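Local coordinates for bartonella effector protein (Bep) substrate of VirB T4SS (Bartonella sp. AR 15-3, PDB 4M16), which is predicted to transfer AMP from ATP to tyrosine or threonine residues of target proteins, although the motif of this N-terminal Fic domain of a longer effector is divergent, at residues M97-I100 / I105-A108; Y151-P154 / G158-A161. All coordinates share one frame; numbering follows the deposited sequence.

Contact 1: residues M97-I100 / I105-A108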
ATOM      1  N   MET A  97       3.989  14.449   7.014  1.00 21.48           N
ATOM      2  CA  MET A  97       2.838  14.814   6.203  1.00 22.18           C
ATOM      3  C   MET A  97       3.025  14.422   4.740  1.00 21.14           C
ATOM      4  O   MET A  97       4.076  14.666   4.151  1.00 19.06           O
ATOM      5  CB  MET A  97       2.565  16.337   6.324  1.00 24.62           C
ATOM      6  CG  MET A  97       2.041  16.720   7.688  1.00 27.51           C
ATOM      7  SD  MET A  97       1.376  18.373   7.757  1.00 32.96           S
ATOM      8  CE  MET A  97       2.911  19.261   7.626  1.00 32.92           C
ATOM      9  N   MET A  98       1.999  13.777   4.202  1.00 20.72           N
ATOM     10  CA  MET A  98       1.936  13.365   2.804  0.50 20.98           C
ATOM     11  C   MET A  98       0.516  13.574   2.299  1.00 20.99           C
ATOM     12  O   MET A  98      -0.459  13.393   3.025  1.00 20.09           O
ATOM     13  CB  MET A  98       2.316  11.897   2.672  0.50 21.47           C
ATOM     14  CG  MET A  98       3.706  11.603   3.190  0.50 22.34           C
ATOM     15  SD  MET A  98       4.385  10.040   2.571  0.50 23.96           S
ATOM     16  CE  MET A  98       4.830  10.460   0.880  0.50 23.15           C
ATOM     17  N   LYS A  99       0.383  14.017   1.070  1.00 22.17           N
ATOM     18  CA  LYS A  99      -0.914  14.290   0.539  1.00 22.36           C
ATOM     19  C   LYS A  99      -1.040  13.730  -0.847  1.00 22.09           C
ATOM     20  O   LYS A  99      -0.050  13.214  -1.410  1.00 21.33           O
ATOM     21  CB  LYS A  99      -1.178  15.792   0.598  1.00 24.68           C
ATOM     22  CG  LYS A  99      -0.273  16.663  -0.218  1.00 26.19           C
ATOM     23  CD  LYS A  99      -0.557  18.116   0.134  1.00 28.55           C
ATOM     24  CE  LYS A  99       0.109  19.096  -0.804  1.00 31.87           C
ATOM     25  NZ  LYS A  99      -0.048  18.615  -2.183  1.00 33.06           N
ATOM     26  N   ILE A 100      -2.251  13.781  -1.372  1.00 22.87           N
ATOM     27  CA  ILE A 100      -2.519  13.391  -2.766  1.00 23.72           C
ATOM     28  C   ILE A 100      -2.007  14.532  -3.620  1.00 24.52           C
ATOM     29  O   ILE A 100      -2.444  15.690  -3.446  1.00 24.89           O
ATOM     30  CB  ILE A 100      -4.018  13.070  -3.019  1.00 22.03           C
ATOM     31  CG1 ILE A 100      -4.417  11.838  -2.232  1.00 22.17           C
ATOM     32  CG2 ILE A 100      -4.291  12.791  -4.476  1.00 22.57           C
ATOM     33  CD1 ILE A 100      -5.909  11.520  -2.285  1.00 21.80           C
ATOM     34  N   ILE A 105      -5.566  17.093   0.199  1.00 22.93           N
ATOM     35  CA  ILE A 105      -6.130  15.926   0.850  1.00 22.89           C
ATOM     36  C   ILE A 105      -4.986  15.060   1.404  1.00 22.14           C
ATOM     37  O   ILE A 105      -4.196  14.514   0.628  1.00 22.20           O
ATOM     38  CB  ILE A 105      -7.001  15.073  -0.118  1.00 23.12           C
ATOM     39  CG1 ILE A 105      -8.174  15.872  -0.711  1.00 24.63           C
ATOM     40  CG2 ILE A 105      -7.613  13.891   0.604  1.00 23.97           C
ATOM     41  CD1 ILE A 105      -8.777  15.232  -1.946  1.00 25.53           C
ATOM     42  N   TYR A 106      -4.880  14.970   2.735  1.00 21.07           N
ATOM     43  CA  TYR A 106      -3.717  14.313   3.366  1.00 20.75           C
ATOM     44  C   TYR A 106      -4.012  12.875   3.776  1.00 18.52           C
ATOM     45  O   TYR A 106      -5.133  12.516   4.107  1.00 18.39           O
ATOM     46  CB  TYR A 106      -3.226  15.106   4.585  1.00 21.92           C
ATOM     47  CG  TYR A 106      -2.654  16.444   4.211  1.00 23.21           C
ATOM     48  CD1 TYR A 106      -3.469  17.499   3.901  1.00 24.59           C
ATOM     49  CD2 TYR A 106      -1.271  16.638   4.155  1.00 25.38           C
ATOM     50  CE1 TYR A 106      -2.943  18.732   3.546  1.00 26.32           C
ATOM     51  CE2 TYR A 106      -0.729  17.862   3.775  1.00 26.75           C
ATOM     52  CZ  TYR A 106      -1.589  18.896   3.483  1.00 27.79           C
ATOM     53  OH  TYR A 106      -1.093  20.122   3.139  1.00 31.78           O
ATOM     54  N   PHE A 107      -2.982  12.060   3.661  1.00 16.52           N
ATOM     55  CA  PHE A 107      -2.906  10.772   4.340  1.00 16.08           C
ATOM     56  C   PHE A 107      -2.735  11.033   5.845  1.00 15.67           C
ATOM     57  O   PHE A 107      -2.635  12.172   6.305  1.00 15.76           O
ATOM     58  CB  PHE A 107      -1.719   9.966   3.779  1.00 15.30           C
ATOM     59  CG  PHE A 107      -1.886   9.633   2.343  1.00 15.92           C
ATOM     60  CD1 PHE A 107      -2.849   8.703   1.934  1.00 16.06           C
ATOM     61  CD2 PHE A 107      -1.149  10.320   1.362  1.00 16.26           C
ATOM     62  CE1 PHE A 107      -3.012   8.426   0.569  1.00 16.19           C
ATOM     63  CE2 PHE A 107      -1.335  10.047   0.039  1.00 17.20           C
ATOM     64  CZ  PHE A 107      -2.259   9.098  -0.355  1.00 16.95           C
ATOM     65  N   ALA A 108      -2.721   9.976   6.610  1.00 15.20           N
ATOM     66  CA  ALA A 108      -2.530  10.091   8.043  1.00 16.14           C
ATOM     67  C   ALA A 108      -1.253  10.854   8.377  1.00 16.45           C
ATOM     68  O   ALA A 108      -0.197  10.679   7.750  1.00 16.58           O
ATOM     69  CB  ALA A 108      -2.462   8.723   8.653  1.00 16.32           C
TER
HETATM   70  O   HOH W   1      -0.086  13.313   6.312  1.00 25.47           O
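Lys-99 and Tyr-106 face each other at the centre of this contact, their CA atoms 4.0 Å apart. Lys-99 CB lies over one face of the Tyr-106 ring, offset toward the rim, and makes a CH-pi contact 3.9 Å from the ring centroid. The two side chains run side by side in the same direction. Lys-99 CG sits between the backbone N and the carbonyl carbon (chi1 63°), which lays the chain along the ring and brings CD to 3.6 Å from Tyr-106 CZ. The sulfur of Met-97 approaches the same ring obliquely as a Met-aromatic contact. The Phe-107 ring lies against the backbone of residues 98-100, with CE2 3.7 Å from Lys-99 O. Its CD2 meets Met-98 CB at 4.0 Å, and its CZ touches Ile-100 CG1, the two side chains crossing at about a right angle. Ile-100 CD1 and Ile-105 CG2 meet alongside.

Two backbone bonds flank the central pair. Ile-100 N donates to Ile-105 O (2.9 Å), and Phe-107 N donates to Met-98 O (2.9 Å). Lys-99 and Tyr-106 are thus a non-hydrogen-bonded antiparallel pair in a single bridge. Past it, water 1 accepts from Met-98 N and bridges to Phe-107 O (2.8 Å). Thr-103 closes the turn, binding Ile-100 O and Ile-105 N through OG1 and Lys-99 NZ through its backbone O. Helix 185-197 packs against Ile-100, Ile-105 and Phe-107.

This hairpin-like turn is consistent with part of the flap region, which in active Fic enzymes positions the target peptide. Its register is set by main-chain bonds and by Thr-103. Lys-99 plays two parts: its ammonium group is held by Thr-103 O, while its aliphatic part packs on the tyrosine ring.

Contact 2: residues Y151-P154 / G158-A161; sequences YIHP and GNEA
His-153 leaves helix 135-152 with a positive phi, Gly-158 occupies the N-cap position of helix 159-174, and the CA atoms of His-153 and Asn-159 lie 5.8 Å apart. Asn-159 CB sits over the centre of the His-153 ring in a CH-pi contact, 3.5 Å from the centroid. The amide follows across the same face, its plane 25° from that of the ring, and ND2 reaches 3.3 Å from His-153 CD2. This amide is also tied outside the two segments: ND2 donates to Phe-155 O, and OD1 has a polar partner just beyond the segments. OD1 also rests 3.1 Å from Pro-154 N, a packing contact because the proline nitrogen has no hydrogen to give.

His-153, Pro-154, Phe-155, Gly-158 and Asn-159 match the Fic signature motif HPFx(D/E)GNGR, here in a divergent form. Glu-160 stands in place of its second glycine and Ala-161 in place of its arginine. The loop between the two helices carries much of the motif. His-153 stands at the position of the histidine that is catalytic in active Fic enzymes, and the asparagine and the following helix end line the nucleotide site in such relatives.

His-153 ND1 is bonded to Asn-150 O in the last turn of the preceding helix. At the other edge of the imidazole, Glu-160, the substituted residue, takes a hydrogen bond on OE2 from His-153 NE2 at 2.6 Å. The oxygen lies in the ring plane, but the carboxylate is turned 60° from it and is met from above its own plane. The bond is bent, with an angle of 131° at the hydrogen. Glu-160 reaches the ring through a fold in its chain at chi2.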
ATOM      1  N   TYR A 151      -5.507   5.157   3.344  1.00 14.97           N
ATOM      2  CA  TYR A 151      -5.449   6.451   4.052  1.00 15.49           C
ATOM      3  C   TYR A 151      -4.228   6.585   4.935  1.00 14.77           C
ATOM      4  O   TYR A 151      -3.587   7.650   4.959  1.00 14.54           O
ATOM      5  CB  TYR A 151      -6.688   6.642   4.919  1.00 16.10           C
ATOM      6  CG  TYR A 151      -6.528   7.667   6.004  1.00 16.97           C
ATOM      7  CD1 TYR A 151      -6.573   9.020   5.740  1.00 17.77           C
ATOM      8  CD2 TYR A 151      -6.309   7.258   7.334  1.00 17.11           C
ATOM      9  CE1 TYR A 151      -6.371   9.945   6.783  1.00 18.13           C
ATOM     10  CE2 TYR A 151      -6.135   8.168   8.354  1.00 17.58           C
ATOM     11  CZ  TYR A 151      -6.170   9.495   8.091  1.00 17.99           C
ATOM     12  OH  TYR A 151      -5.980  10.379   9.165  1.00 19.13           O
ATOM     13  N   ILE A 152      -3.850   5.490   5.607  1.00 14.55           N
ATOM     14  CA  ILE A 152      -2.680   5.501   6.483  1.00 14.51           C
ATOM     15  C   ILE A 152      -1.361   5.801   5.732  1.00 14.53           C
ATOM     16  O   ILE A 152      -0.616   6.705   6.157  1.00 14.41           O
ATOM     17  CB  ILE A 152      -2.499   4.194   7.314  1.00 14.57           C
ATOM     18  CG1 ILE A 152      -3.679   3.978   8.234  1.00 15.10           C
ATOM     19  CG2 ILE A 152      -1.259   4.356   8.189  1.00 14.59           C
ATOM     20  CD1 ILE A 152      -3.642   2.665   9.020  1.00 15.11           C
ATOM     21  N   HIS A 153      -1.130   5.098   4.608  1.00 14.70           N
ATOM     22  CA  HIS A 153       0.020   5.299   3.753  1.00 14.85           C
ATOM     23  C   HIS A 153       1.263   5.354   4.626  1.00 14.49           C
ATOM     24  O   HIS A 153       1.965   6.363   4.647  1.00 14.52           O
ATOM     25  CB  HIS A 153      -0.101   6.570   2.892  1.00 16.79           C
ATOM     26  CG  HIS A 153      -0.174   6.298   1.417  1.00 19.24           C
ATOM     27  ND1 HIS A 153      -1.137   5.475   0.869  1.00 23.28           N
ATOM     28  CD2 HIS A 153       0.568   6.751   0.390  1.00 21.52           C
ATOM     29  CE1 HIS A 153      -0.993   5.454  -0.441  1.00 24.57           C
ATOM     30  NE2 HIS A 153       0.063   6.191  -0.747  1.00 23.52           N
ATOM     31  N   PRO A 154       1.533   4.264   5.357  1.00 14.04           N
ATOM     32  CA  PRO A 154       2.529   4.277   6.392  1.00 14.67           C
ATOM     33  C   PRO A 154       4.012   4.348   5.950  1.00 14.79           C
ATOM     34  O   PRO A 154       4.837   4.556   6.805  1.00 15.65           O
ATOM     35  CB  PRO A 154       2.293   2.946   7.113  1.00 14.74           C
ATOM     36  CG  PRO A 154       1.748   2.031   6.072  1.00 14.18           C
ATOM     37  CD  PRO A 154       0.870   2.946   5.252  1.00 14.15           C
ATOM     38  N   GLY A 158       5.967   3.427  -2.067  1.00 14.60           N
ATOM     39  CA  GLY A 158       5.773   2.015  -2.257  1.00 14.54           C
ATOM     40  C   GLY A 158       4.532   1.501  -1.533  1.00 14.80           C
ATOM     41  O   GLY A 158       4.267   0.289  -1.498  1.00 14.86           O
ATOM     42  N   ASN A 159       3.730   2.405  -1.027  1.00 14.54           N
ATOM     43  CA  ASN A 159       2.505   2.014  -0.339  1.00 14.41           C
ATOM     44  C   ASN A 159       1.504   1.224  -1.125  1.00 14.72           C
ATOM     45  O   ASN A 159       0.936   0.235  -0.614  1.00 14.18           O
ATOM     46  CB  ASN A 159       1.804   3.232   0.258  1.00 14.52           C
ATOM     47  CG  ASN A 159       2.608   3.874   1.400  1.00 15.04           C
ATOM     48  OD1 ASN A 159       2.558   3.413   2.508  1.00 14.89           O
ATOM     49  ND2 ASN A 159       3.284   4.979   1.119  1.00 14.66           N
ATOM     50  N   GLU A 160       1.209   1.684  -2.327  1.00 15.49           N
ATOM     51  CA  GLU A 160       0.213   1.042  -3.141  1.00 16.22           C
ATOM     52  C   GLU A 160       0.665  -0.383  -3.515  1.00 15.97           C
ATOM     53  O   GLU A 160      -0.094  -1.305  -3.453  1.00 15.05           O
ATOM     54  CB  GLU A 160      -0.051   1.903  -4.386  1.00 17.73           C
ATOM     55  CG  GLU A 160      -0.666   3.278  -4.069  1.00 19.59           C
ATOM     56  CD  GLU A 160       0.341   4.429  -3.790  1.00 22.17           C
ATOM     57  OE1 GLU A 160       1.509   4.273  -4.135  1.00 25.36           O
ATOM     58  OE2 GLU A 160      -0.058   5.556  -3.291  1.00 24.87           O
ATOM     59  N   ALA A 161       1.928  -0.532  -3.914  1.00 15.11           N
ATOM     60  CA  ALA A 161       2.418  -1.820  -4.359  1.00 16.11           C
ATOM     61  C   ALA A 161       2.333  -2.834  -3.226  1.00 15.60           C
ATOM     62  O   ALA A 161       1.902  -3.963  -3.409  1.00 15.79           O
ATOM     63  CB  ALA A 161       3.874  -1.694  -4.847  1.00 16.24           C
TER

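How the contacts relate
The centres of contact 1 and contact 2 lie 11 Å apart, and the two touch directly. Ala-108 N is 3.0 Å from Tyr-151 O, a probable hydrogen bond between the end of the hairpin-like turn and the end of helix 135-152. Phe-107 stacks on the His-153 ring from the side opposite Asn-159, with Phe-107 CE1 3.5 Å from His-153 ND1. Arg-81 serves both contacts: it bonds to Ala-108 O and to His-153 O. Contact 1 is at the surface, whereas contact 2 is buried near the centre of the chain. Together they would form the flap side and the signature-motif side of the region corresponding to the Fic active site.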